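Local coordinates for mitochondrial antiviral signaling protein (MAVS) (Equus caballus, PDB 4O9L) that probably relays antiviral innate immune signals by self-assembling through its caspase recruitment domain into prion-like filaments, at residues A[9-12]-A[13-17]; A[47-51]-A[52-56]; A[71-74]-A[75-78]. The protein carries 1 engineered substitution. All coordinates share one frame; numbering follows the deposited sequence.

In the fold
The three contacts sample one all-helical caspase recruitment domain at different depths, each lying within a single helix or at its kink. Contacts 1 and 3 touch directly, with centres about 14 Å apart: Ile15 CD1 packs 3.7 Å from Leu75 CD2, and Phe12 N lies 3.7 Å from Trp71 CH2, which brings helices 6-17 and 71-81 together in the core. Contact 2 stands apart, its centre about 22 Å from that of contact 1 and about 21 Å from that of contact 3. Contacts 2 and 3 fall on opposite sides of the chain's centre, one at the surface and one buried.

Contact 1: A[9-12]-A[13-17]; sequences DKTF and QYIRQ
Asp9 and Gln13, one helical turn apart, make the first side-chain meeting. Asp9 OD1 approaches Gln13 NE2 to 3.5 Å, with carboxylate and amide planes 46° apart. The glutamine chain folds at its second torsion (chi2 -53°), which brings its CG to 3.1 Å from Asp9 O and turns the amide back over the preceding turn. The same carbonyl accepts the backbone N-H of Gln13. OD1 also has a long, weak ion pair with Arg66.

Lys10 contributes mainly backbone: its O accepts the N-H of Tyr14, while its NZ hydrogen-bonds to O of Ser97, the C-terminal residue. Thr11 O receives Ile15 N at 3.0 Å, almost straight in line with the carbonyl. Its methyl CG2 meets Ile15 CD1 at 4.2 Å, and its hydroxyl OG1 is satisfied by Ala7 O a turn earlier.

Within this stretch, Gln13 and Arg16 approach the Phe12 ring. Gln13 NE2 lies at the rim, close to the ring plane and 3.6 Å from Phe12 CD2. Arg16 CG reaches Phe12 CE2 at 3.8 Å, and its guanidinium stands steeply to the ring, 81° between planes. Phe12 O also accepts Arg16 N, so the i to i+4 ladder of an ordinary alpha helix runs unbroken through the stretch.

In the helical bundle of this caspase recruitment domain, a death-fold member, helix 6-17 packs among three others. Thr11 packs on Val91 and Tyr95 of helix 85-96, Phe12 touches Thr63 and forms a cation-pi contact with Arg66 of helix 39-66, and Thr11, Phe12 and Ile15 pack on Trp71 of helix 71-81, Ile15 also on Leu75.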
ATOM      1  N   ASP A   9       6.481   9.665   5.043  1.00  4.81           N
ATOM      2  CA  ASP A   9       5.321  10.471   5.410  1.00  5.29           C
ATOM      3  C   ASP A   9       4.756  11.214   4.205  1.00  5.31           C
ATOM      4  O   ASP A   9       3.536  11.233   3.983  1.00  5.45           O
ATOM      5  CB  ASP A   9       5.712  11.469   6.494  1.00  5.92           C
ATOM      6  CG  ASP A   9       4.609  12.466   6.787  1.00 12.01           C
ATOM      7  OD1 ASP A   9       3.558  12.052   7.308  1.00  6.73           O
ATOM      8  OD2 ASP A   9       4.794  13.667   6.501  1.00 13.48           O
ATOM      9  N   LYS A  10       5.651  11.823   3.431  1.00  5.24           N
ATOM     10  CA  LYS A  10       5.274  12.542   2.215  1.00  8.64           C
ATOM     11  C   LYS A  10       4.546  11.619   1.250  1.00  8.64           C
ATOM     12  O   LYS A  10       3.543  12.002   0.627  1.00  5.21           O
ATOM     13  CB  LYS A  10       6.525  13.115   1.541  1.00  9.47           C
ATOM     14  CG  LYS A  10       6.277  13.692   0.159  1.00 13.06           C
ATOM     15  CD  LYS A  10       7.561  14.255  -0.441  1.00 16.66           C
ATOM     16  CE  LYS A  10       8.159  15.353   0.443  1.00 19.72           C
ATOM     17  NZ  LYS A  10       9.616  15.522   0.165  1.00 20.20           N
ATOM     18  N   THR A  11       5.046  10.393   1.142  1.00  5.19           N
ATOM     19  CA  THR A  11       4.432   9.390   0.281  1.00  4.09           C
ATOM     20  C   THR A  11       3.050   8.988   0.806  1.00  4.21           C
ATOM     21  O   THR A  11       2.082   8.955   0.046  1.00  4.28           O
ATOM     22  CB  THR A  11       5.328   8.145   0.132  1.00  3.91           C
ATOM     23  OG1 THR A  11       6.618   8.548  -0.344  1.00  3.69           O
ATOM     24  CG2 THR A  11       4.712   7.133  -0.868  1.00  3.37           C
ATOM     25  N   PHE A  12       2.956   8.704   2.105  1.00  4.30           N
ATOM     26  CA  PHE A  12       1.669   8.360   2.689  1.00  5.58           C
ATOM     27  C   PHE A  12       0.645   9.479   2.469  1.00  8.22           C
ATOM     28  O   PHE A  12      -0.517   9.222   2.136  1.00  6.34           O
ATOM     29  CB  PHE A  12       1.801   8.036   4.178  1.00  4.66           C
ATOM     30  CG  PHE A  12       0.498   7.633   4.816  1.00  6.07           C
ATOM     31  CD1 PHE A  12       0.041   6.325   4.716  1.00  5.50           C
ATOM     32  CD2 PHE A  12      -0.277   8.564   5.490  1.00  6.51           C
ATOM     33  CE1 PHE A  12      -1.176   5.948   5.287  1.00  9.56           C
ATOM     34  CE2 PHE A  12      -1.496   8.201   6.059  1.00  9.16           C
ATOM     35  CZ  PHE A  12      -1.944   6.900   5.968  1.00 10.99           C
ATOM     36  N   GLN A  13       1.079  10.721   2.642  1.00  7.06           N
ATOM     37  CA  GLN A  13       0.171  11.851   2.487  1.00  9.07           C
ATOM     38  C   GLN A  13      -0.277  12.015   1.037  1.00  6.05           C
ATOM     39  O   GLN A  13      -1.419  12.392   0.763  1.00  8.45           O
ATOM     40  CB  GLN A  13       0.813  13.138   3.019  1.00 10.38           C
ATOM     41  CG  GLN A  13       1.123  13.109   4.525  1.00 13.52           C
ATOM     42  CD  GLN A  13      -0.086  12.740   5.385  1.00 21.98           C
ATOM     43  OE1 GLN A  13      -1.219  13.145   5.101  1.00 25.81           O
ATOM     44  NE2 GLN A  13       0.155  11.976   6.451  1.00 24.91           N
ATOM     45  N   TYR A  14       0.621  11.718   0.110  1.00  9.26           N
ATOM     46  CA  TYR A  14       0.282  11.772  -1.303  1.00  8.24           C
ATOM     47  C   TYR A  14      -0.804  10.748  -1.629  1.00  8.40           C
ATOM     48  O   TYR A  14      -1.799  11.080  -2.287  1.00  6.25           O
ATOM     49  CB  TYR A  14       1.524  11.533  -2.166  1.00  5.28           C
ATOM     50  CG  TYR A  14       1.211  11.373  -3.639  1.00 10.73           C
ATOM     51  CD1 TYR A  14       0.973  12.480  -4.448  1.00 14.28           C
ATOM     52  CD2 TYR A  14       1.156  10.113  -4.220  1.00 20.90           C
ATOM     53  CE1 TYR A  14       0.690  12.328  -5.814  1.00 21.47           C
ATOM     54  CE2 TYR A  14       0.870   9.945  -5.576  1.00 21.00           C
ATOM     55  CZ  TYR A  14       0.638  11.052  -6.366  1.00 24.25           C
ATOM     56  OH  TYR A  14       0.361  10.873  -7.711  1.00 26.88           O
ATOM     57  N   ILE A  15      -0.607   9.506  -1.179  1.00  4.92           N
ATOM     58  CA  ILE A  15      -1.575   8.441  -1.434  1.00  4.73           C
ATOM     59  C   ILE A  15      -2.942   8.842  -0.864  1.00 11.97           C
ATOM     60  O   ILE A  15      -3.967   8.717  -1.539  1.00  9.12           O
ATOM     61  CB  ILE A  15      -1.091   7.081  -0.865  1.00  4.19           C
ATOM     62  CG1 ILE A  15       0.152   6.602  -1.627  1.00  3.82           C
ATOM     63  CG2 ILE A  15      -2.182   6.029  -0.971  1.00  6.60           C
ATOM     64  CD1 ILE A  15       0.901   5.413  -0.967  1.00  4.12           C
ATOM     65  N   ARG A  16      -2.935   9.356   0.368  1.00  7.42           N
ATOM     66  CA  ARG A  16      -4.127   9.893   1.026  1.00 11.09           C
ATOM     67  C   ARG A  16      -4.853  10.937   0.180  1.00 14.78           C
ATOM     68  O   ARG A  16      -6.059  10.826  -0.069  1.00 16.03           O
ATOM     69  CB  ARG A  16      -3.731  10.546   2.359  1.00 20.38           C
ATOM     70  CG  ARG A  16      -3.914   9.670   3.586  1.00 34.47           C
ATOM     71  CD  ARG A  16      -5.193  10.039   4.348  1.00 46.05           C
ATOM     72  NE  ARG A  16      -5.115  11.364   4.970  1.00 52.01           N
ATOM     73  CZ  ARG A  16      -4.727  11.589   6.226  1.00 53.94           C
ATOM     74  NH1 ARG A  16      -4.693  12.831   6.698  1.00 53.37           N
ATOM     75  NH2 ARG A  16      -4.372  10.578   7.011  1.00 53.90           N
ATOM     76  N   GLN A  17      -4.123  11.962  -0.246  1.00 12.05           N
ATOM     77  CA  GLN A  17      -4.721  13.053  -1.013  1.00 15.92           C
ATOM     78  C   GLN A  17      -5.200  12.601  -2.393  1.00 17.18           C
ATOM     79  O   GLN A  17      -6.139  13.173  -2.951  1.00 20.51           O
ATOM     80  CB  GLN A  17      -3.740  14.220  -1.145  1.00 22.99           C
ATOM     81  CG  GLN A  17      -3.396  14.893   0.177  1.00 35.31           C
ATOM     82  CD  GLN A  17      -2.225  15.860   0.060  1.00 45.90           C
ATOM     83  OE1 GLN A  17      -1.828  16.239  -1.047  1.00 53.19           O
ATOM     84  NE2 GLN A  17      -1.657  16.253   1.202  1.00 42.79           N
TER

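Contact 2: A[47-51]-A[52-56]; sequences ATYER and WGNQD
Arg51 runs outward along one face of the Trp52 indole. Its CB stands 3.6 Å from Trp52 CE3. CG comes next, above the same face but displaced toward its rim, 3.8 Å from Trp52 CD2. CD settles over the six-membered ring: it makes a CH-pi contact 3.7 Å from the ring centroid and 16° off the normal. NE then passes Trp52 CZ2 at 3.8 Å, and the guanidinium plane ends only 16° from that of the indole. An extended chain from CG to NE allows this run.

From the other side of the indole plane, obliquely, Thr48 CG2 touches Trp52 CE3 at 3.5 Å, while Thr48 OG1 turns back to Arg44 O. Thr48 O takes the N-H of Trp52 at 2.8 Å in a nearly straight bond, and Tyr49 O takes that of Gly53. There the regular ladder stops. Gly53 turns the chain with positive phi and extended psi, where a CB would press on the carbonyl O of Trp52, and the backbone N-H groups of Asn54 and Gln55 find no acceptor in the preceding turn. The short axes before and after the break stand at 98°.

Across the bend, Asn54 OD1 meets the edge of the Tyr49 ring, 3.4 Å from CE1. That amide is held from both ends, OD1 by Val27 N and ND2 by Ile25 O, and Tyr49 OH bonds His26 NE2. The chemistry thus divides: polar bonds fasten the kink to the chain around helix 27-30, whereas on the exposed outer side the arginine's methylenes, with NE following, lie on the indole.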
ATOM      1  N   ALA A  47      -9.308 -11.187   5.947  1.00  5.07           N
ATOM      2  CA  ALA A  47     -10.582 -11.265   6.655  1.00  5.32           C
ATOM      3  C   ALA A  47     -11.313  -9.915   6.618  1.00  5.15           C
ATOM      4  O   ALA A  47     -12.538  -9.866   6.522  1.00  5.23           O
ATOM      5  CB  ALA A  47     -10.378 -11.731   8.083  1.00  5.83           C
ATOM      6  N   THR A  48     -10.557  -8.820   6.674  1.00  6.26           N
ATOM      7  CA  THR A  48     -11.139  -7.481   6.525  1.00  6.67           C
ATOM      8  C   THR A  48     -11.764  -7.310   5.134  1.00  4.62           C
ATOM      9  O   THR A  48     -12.885  -6.795   4.994  1.00  4.74           O
ATOM     10  CB  THR A  48     -10.077  -6.380   6.727  1.00  5.62           C
ATOM     11  OG1 THR A  48      -9.464  -6.541   8.011  1.00  5.12           O
ATOM     12  CG2 THR A  48     -10.700  -5.000   6.641  1.00  8.52           C
ATOM     13  N   TYR A  49     -11.029  -7.732   4.109  1.00  4.35           N
ATOM     14  CA  TYR A  49     -11.530  -7.689   2.742  1.00  4.20           C
ATOM     15  C   TYR A  49     -12.873  -8.397   2.629  1.00  4.68           C
ATOM     16  O   TYR A  49     -13.828  -7.849   2.071  1.00  4.46           O
ATOM     17  CB  TYR A  49     -10.523  -8.313   1.758  1.00  4.02           C
ATOM     18  CG  TYR A  49     -11.001  -8.256   0.322  1.00  4.23           C
ATOM     19  CD1 TYR A  49     -10.724  -7.153  -0.479  1.00  4.96           C
ATOM     20  CD2 TYR A  49     -11.753  -9.293  -0.221  1.00  4.14           C
ATOM     21  CE1 TYR A  49     -11.177  -7.090  -1.784  1.00  4.96           C
ATOM     22  CE2 TYR A  49     -12.210  -9.240  -1.524  1.00  4.20           C
ATOM     23  CZ  TYR A  49     -11.918  -8.138  -2.303  1.00  6.62           C
ATOM     24  OH  TYR A  49     -12.376  -8.091  -3.601  1.00  9.54           O
ATOM     25  N   GLU A  50     -12.946  -9.617   3.149  1.00  4.57           N
ATOM     26  CA  GLU A  50     -14.158 -10.417   3.001  1.00  4.78           C
ATOM     27  C   GLU A  50     -15.379  -9.676   3.542  1.00  4.96           C
ATOM     28  O   GLU A  50     -16.445  -9.677   2.920  1.00  5.05           O
ATOM     29  CB  GLU A  50     -14.012 -11.772   3.699  1.00  5.04           C
ATOM     30  CG  GLU A  50     -15.273 -12.632   3.610  1.00  9.08           C
ATOM     31  CD  GLU A  50     -15.106 -13.988   4.274  1.00 13.02           C
ATOM     32  OE1 GLU A  50     -14.097 -14.667   3.997  1.00 17.31           O
ATOM     33  OE2 GLU A  50     -15.982 -14.378   5.075  1.00 15.13           O
ATOM     34  N   ARG A  51     -15.198  -9.014   4.684  1.00  5.08           N
ATOM     35  CA  ARG A  51     -16.289  -8.333   5.370  1.00  5.38           C
ATOM     36  C   ARG A  51     -16.626  -6.955   4.782  1.00  5.35           C
ATOM     37  O   ARG A  51     -17.802  -6.631   4.562  1.00  5.58           O
ATOM     38  CB  ARG A  51     -15.969  -8.211   6.871  1.00  5.68           C
ATOM     39  CG  ARG A  51     -17.077  -7.556   7.684  1.00  6.11           C
ATOM     40  CD  ARG A  51     -16.904  -7.789   9.187  1.00  6.56           C
ATOM     41  NE  ARG A  51     -18.031  -7.225   9.925  1.00  7.06           N
ATOM     42  CZ  ARG A  51     -18.424  -7.626  11.126  1.00 14.73           C
ATOM     43  NH1 ARG A  51     -17.772  -8.603  11.745  1.00 15.63           N
ATOM     44  NH2 ARG A  51     -19.464  -7.036  11.711  1.00 12.26           N
ATOM     45  N   TRP A  52     -15.593  -6.145   4.534  1.00  5.41           N
ATOM     46  CA  TRP A  52     -15.790  -4.736   4.159  1.00  5.23           C
ATOM     47  C   TRP A  52     -15.595  -4.434   2.675  1.00  6.99           C
ATOM     48  O   TRP A  52     -16.013  -3.379   2.193  1.00  6.94           O
ATOM     49  CB  TRP A  52     -14.908  -3.802   5.007  1.00  5.30           C
ATOM     50  CG  TRP A  52     -15.413  -3.628   6.423  1.00  5.75           C
ATOM     51  CD1 TRP A  52     -16.387  -2.772   6.847  1.00  6.23           C
ATOM     52  CD2 TRP A  52     -14.965  -4.340   7.586  1.00  5.89           C
ATOM     53  NE1 TRP A  52     -16.570  -2.899   8.208  1.00  6.82           N
ATOM     54  CE2 TRP A  52     -15.711  -3.853   8.686  1.00  6.45           C
ATOM     55  CE3 TRP A  52     -14.008  -5.334   7.806  1.00  5.69           C
ATOM     56  CZ2 TRP A  52     -15.525  -4.331   9.984  1.00  6.82           C
ATOM     57  CZ3 TRP A  52     -13.820  -5.807   9.094  1.00  6.06           C
ATOM     58  CH2 TRP A  52     -14.577  -5.300  10.171  1.00 10.41           C
ATOM     59  N   GLY A  53     -14.972  -5.343   1.939  1.00  4.71           N
ATOM     60  CA  GLY A  53     -14.828  -5.126   0.513  1.00  5.53           C
ATOM     61  C   GLY A  53     -13.582  -4.327   0.175  1.00  7.67           C
ATOM     62  O   GLY A  53     -12.850  -3.880   1.066  1.00  4.34           O
ATOM     63  N   ASN A  54     -13.345  -4.135  -1.118  1.00  4.37           N
ATOM     64  CA  ASN A  54     -12.078  -3.582  -1.585  1.00  4.17           C
ATOM     65  C   ASN A  54     -11.802  -2.154  -1.115  1.00  6.25           C
ATOM     66  O   ASN A  54     -10.721  -1.846  -0.603  1.00  4.32           O
ATOM     67  CB  ASN A  54     -12.005  -3.640  -3.117  1.00  8.61           C
ATOM     68  CG  ASN A  54     -10.584  -3.531  -3.630  1.00  6.30           C
ATOM     69  OD1 ASN A  54      -9.797  -4.480  -3.500  1.00  7.45           O
ATOM     70  ND2 ASN A  54     -10.239  -2.371  -4.214  1.00  4.13           N
ATOM     71  N   GLN A  55     -12.791  -1.284  -1.286  1.00  4.63           N
ATOM     72  CA  GLN A  55     -12.597   0.141  -1.067  1.00  6.75           C
ATOM     73  C   GLN A  55     -12.223   0.467   0.387  1.00  7.49           C
ATOM     74  O   GLN A  55     -11.233   1.155   0.630  1.00  4.80           O
ATOM     75  CB  GLN A  55     -13.842   0.905  -1.524  1.00 10.79           C
ATOM     76  CG  GLN A  55     -13.828   2.395  -1.247  1.00 24.49           C
ATOM     77  CD  GLN A  55     -15.141   3.058  -1.630  1.00 30.69           C
ATOM     78  OE1 GLN A  55     -16.125   2.992  -0.887  1.00 32.60           O
ATOM     79  NE2 GLN A  55     -15.165   3.692  -2.799  1.00 32.22           N
ATOM     80  N   ASP A  56     -12.985  -0.041   1.354  1.00  5.68           N
ATOM     81  CA  ASP A  56     -12.664   0.213   2.758  1.00  7.57           C
ATOM     82  C   ASP A  56     -11.391  -0.505   3.205  1.00  8.40           C
ATOM     83  O   ASP A  56     -10.624   0.035   4.009  1.00  9.92           O
ATOM     84  CB  ASP A  56     -13.838  -0.143   3.678  1.00  7.25           C
ATOM     85  CG  ASP A  56     -14.977   0.862   3.586  1.00 14.68           C
ATOM     86  OD1 ASP A  56     -14.702   2.060   3.362  0.70 13.67           O
ATOM     87  OD2 ASP A  56     -16.149   0.457   3.745  1.00 25.12           O
TER

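Contact 3: A[71-74]-A[75-78]; sequences WVHS and LIGA
Leu75 opens the second half of this buried helical stretch by packing beside Trp71. Its methyl CD2 comes to the edge of the indole, near the ring plane and 4.1 Å from Trp71 CZ3. As the first residue of its helix, Trp71 can set CG between the backbone N and the carbonyl carbon (chi1 68°), and the indole swings over its own successor, so that Val72 CG2 covers the centre of one face from 3.4 Å above the plane. The backbone ties the same pair, Leu75 N donating to Trp71 O at 2.8 Å. Leu75 also packs on Ile15 of helix 6-17 and Ile30 of helix 27-30.

Ile76 repeats the pattern one residue on, lying alongside Val72. Its CD1 meets Val72 CG1 at 3.9 Å, and its CG1, next to the backbone N, drops to 3.3 Å from Val72 O. That carbonyl is also the acceptor for Ile76 N. Beyond the pair, Ile76 rests on Ala88, Val91 and Ala92 of helix 85-96.

Gly77 takes part through its backbone, N to His73 O at 3.0 Å. The imidazole of His73 is directed to Tyr95, which it meets edge-to-face and through an NE2 to OH hydrogen bond.

Ala78 completes the series with N bonded to Ser74 O at 2.9 Å and its CB 3.4 Å from the same oxygen. It also packs on Tyr33, Leu34 and Ile30.

Four consecutive i to i+4 bonds pair the carbonyls of 71-74 with the amides of 75-78, while the buried hydrocarbon and indole surfaces join this helix to its neighbours in the death-fold bundle; the polar side-chain bonds here include those of His73 to Tyr95 and of Ser74 OG to Cys36 N, the latter weak.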
ATOM      1  N   TRP A  71       7.724  -0.026   3.775  1.00  5.30           N
ATOM      2  CA  TRP A  71       6.464  -0.236   3.072  1.00  5.10           C
ATOM      3  C   TRP A  71       6.404   0.452   1.716  1.00  2.83           C
ATOM      4  O   TRP A  71       5.740  -0.042   0.806  1.00  2.71           O
ATOM      5  CB  TRP A  71       5.280   0.229   3.925  1.00  3.23           C
ATOM      6  CG  TRP A  71       5.217   1.719   4.140  1.00  3.30           C
ATOM      7  CD1 TRP A  71       5.793   2.424   5.160  1.00  4.24           C
ATOM      8  CD2 TRP A  71       4.500   2.678   3.342  1.00  3.20           C
ATOM      9  NE1 TRP A  71       5.494   3.767   5.037  1.00  4.18           N
ATOM     10  CE2 TRP A  71       4.706   3.949   3.932  1.00  3.76           C
ATOM     11  CE3 TRP A  71       3.730   2.591   2.175  1.00  3.89           C
ATOM     12  CZ2 TRP A  71       4.155   5.116   3.400  1.00  4.04           C
ATOM     13  CZ3 TRP A  71       3.181   3.750   1.647  1.00  3.27           C
ATOM     14  CH2 TRP A  71       3.394   4.996   2.260  1.00  3.49           C
ATOM     15  N   VAL A  72       7.077   1.593   1.573  1.00  2.82           N
ATOM     16  CA  VAL A  72       7.024   2.303   0.295  1.00  3.29           C
ATOM     17  C   VAL A  72       7.592   1.437  -0.837  1.00  3.36           C
ATOM     18  O   VAL A  72       6.983   1.286  -1.888  1.00  2.54           O
ATOM     19  CB  VAL A  72       7.732   3.671   0.356  1.00  3.21           C
ATOM     20  CG1 VAL A  72       7.809   4.291  -1.035  1.00  2.80           C
ATOM     21  CG2 VAL A  72       6.996   4.610   1.313  1.00  2.98           C
ATOM     22  N   HIS A  73       8.751   0.841  -0.600  1.00  5.83           N
ATOM     23  CA  HIS A  73       9.402   0.028  -1.625  1.00  3.85           C
ATOM     24  C   HIS A  73       8.715  -1.319  -1.806  1.00  4.35           C
ATOM     25  O   HIS A  73       8.658  -1.863  -2.919  1.00  2.80           O
ATOM     26  CB  HIS A  73      10.898  -0.080  -1.299  1.00  2.79           C
ATOM     27  CG  HIS A  73      11.502   1.249  -1.027  1.00  4.54           C
ATOM     28  ND1 HIS A  73      11.751   2.175  -2.027  1.00  6.47           N
ATOM     29  CD2 HIS A  73      11.827   1.883   0.134  1.00  6.81           C
ATOM     30  CE1 HIS A  73      12.225   3.285  -1.505  1.00  2.71           C
ATOM     31  NE2 HIS A  73      12.282   3.128  -0.183  1.00  3.26           N
ATOM     32  N   SER A  74       8.169  -1.847  -0.718  1.00  3.31           N
ATOM     33  CA  SER A  74       7.314  -3.024  -0.810  1.00  2.90           C
ATOM     34  C   SER A  74       6.129  -2.727  -1.737  1.00  5.96           C
ATOM     35  O   SER A  74       5.851  -3.490  -2.664  1.00  2.85           O
ATOM     36  CB  SER A  74       6.820  -3.430   0.586  1.00  3.04           C
ATOM     37  OG  SER A  74       6.148  -4.681   0.540  1.00  4.67           O
ATOM     38  N   LEU A  75       5.445  -1.606  -1.498  1.00  3.73           N
ATOM     39  CA  LEU A  75       4.295  -1.221  -2.322  1.00  2.59           C
ATOM     40  C   LEU A  75       4.654  -1.008  -3.788  1.00  2.63           C
ATOM     41  O   LEU A  75       3.936  -1.458  -4.678  1.00  2.73           O
ATOM     42  CB  LEU A  75       3.648   0.043  -1.772  1.00  2.57           C
ATOM     43  CG  LEU A  75       2.485   0.662  -2.550  1.00  2.64           C
ATOM     44  CD1 LEU A  75       1.313  -0.317  -2.640  1.00  2.67           C
ATOM     45  CD2 LEU A  75       2.065   1.966  -1.840  1.00  2.74           C
ATOM     46  N   ILE A  76       5.760  -0.316  -4.036  1.00  3.03           N
ATOM     47  CA  ILE A  76       6.210  -0.075  -5.401  1.00  2.74           C
ATOM     48  C   ILE A  76       6.421  -1.403  -6.118  1.00  3.68           C
ATOM     49  O   ILE A  76       5.910  -1.599  -7.229  1.00  3.10           O
ATOM     50  CB  ILE A  76       7.505   0.771  -5.434  1.00  2.72           C
ATOM     51  CG1 ILE A  76       7.181   2.220  -5.058  1.00  2.69           C
ATOM     52  CG2 ILE A  76       8.185   0.705  -6.821  1.00  2.93           C
ATOM     53  CD1 ILE A  76       8.378   3.026  -4.643  1.00  2.67           C
ATOM     54  N   GLY A  77       7.153  -2.320  -5.484  1.00  2.95           N
ATOM     55  CA  GLY A  77       7.372  -3.639  -6.072  1.00  3.23           C
ATOM     56  C   GLY A  77       6.074  -4.391  -6.337  1.00  3.32           C
ATOM     57  O   GLY A  77       5.894  -5.036  -7.382  1.00  3.61           O
ATOM     58  N   ALA A  78       5.155  -4.308  -5.382  1.00  3.98           N
ATOM     59  CA  ALA A  78       3.894  -5.026  -5.475  1.00  4.71           C
ATOM     60  C   ALA A  78       2.996  -4.438  -6.562  1.00  5.19           C
ATOM     61  O   ALA A  78       2.287  -5.177  -7.265  1.00  6.03           O
ATOM     62  CB  ALA A  78       3.181  -5.027  -4.126  1.00  3.05           C
TER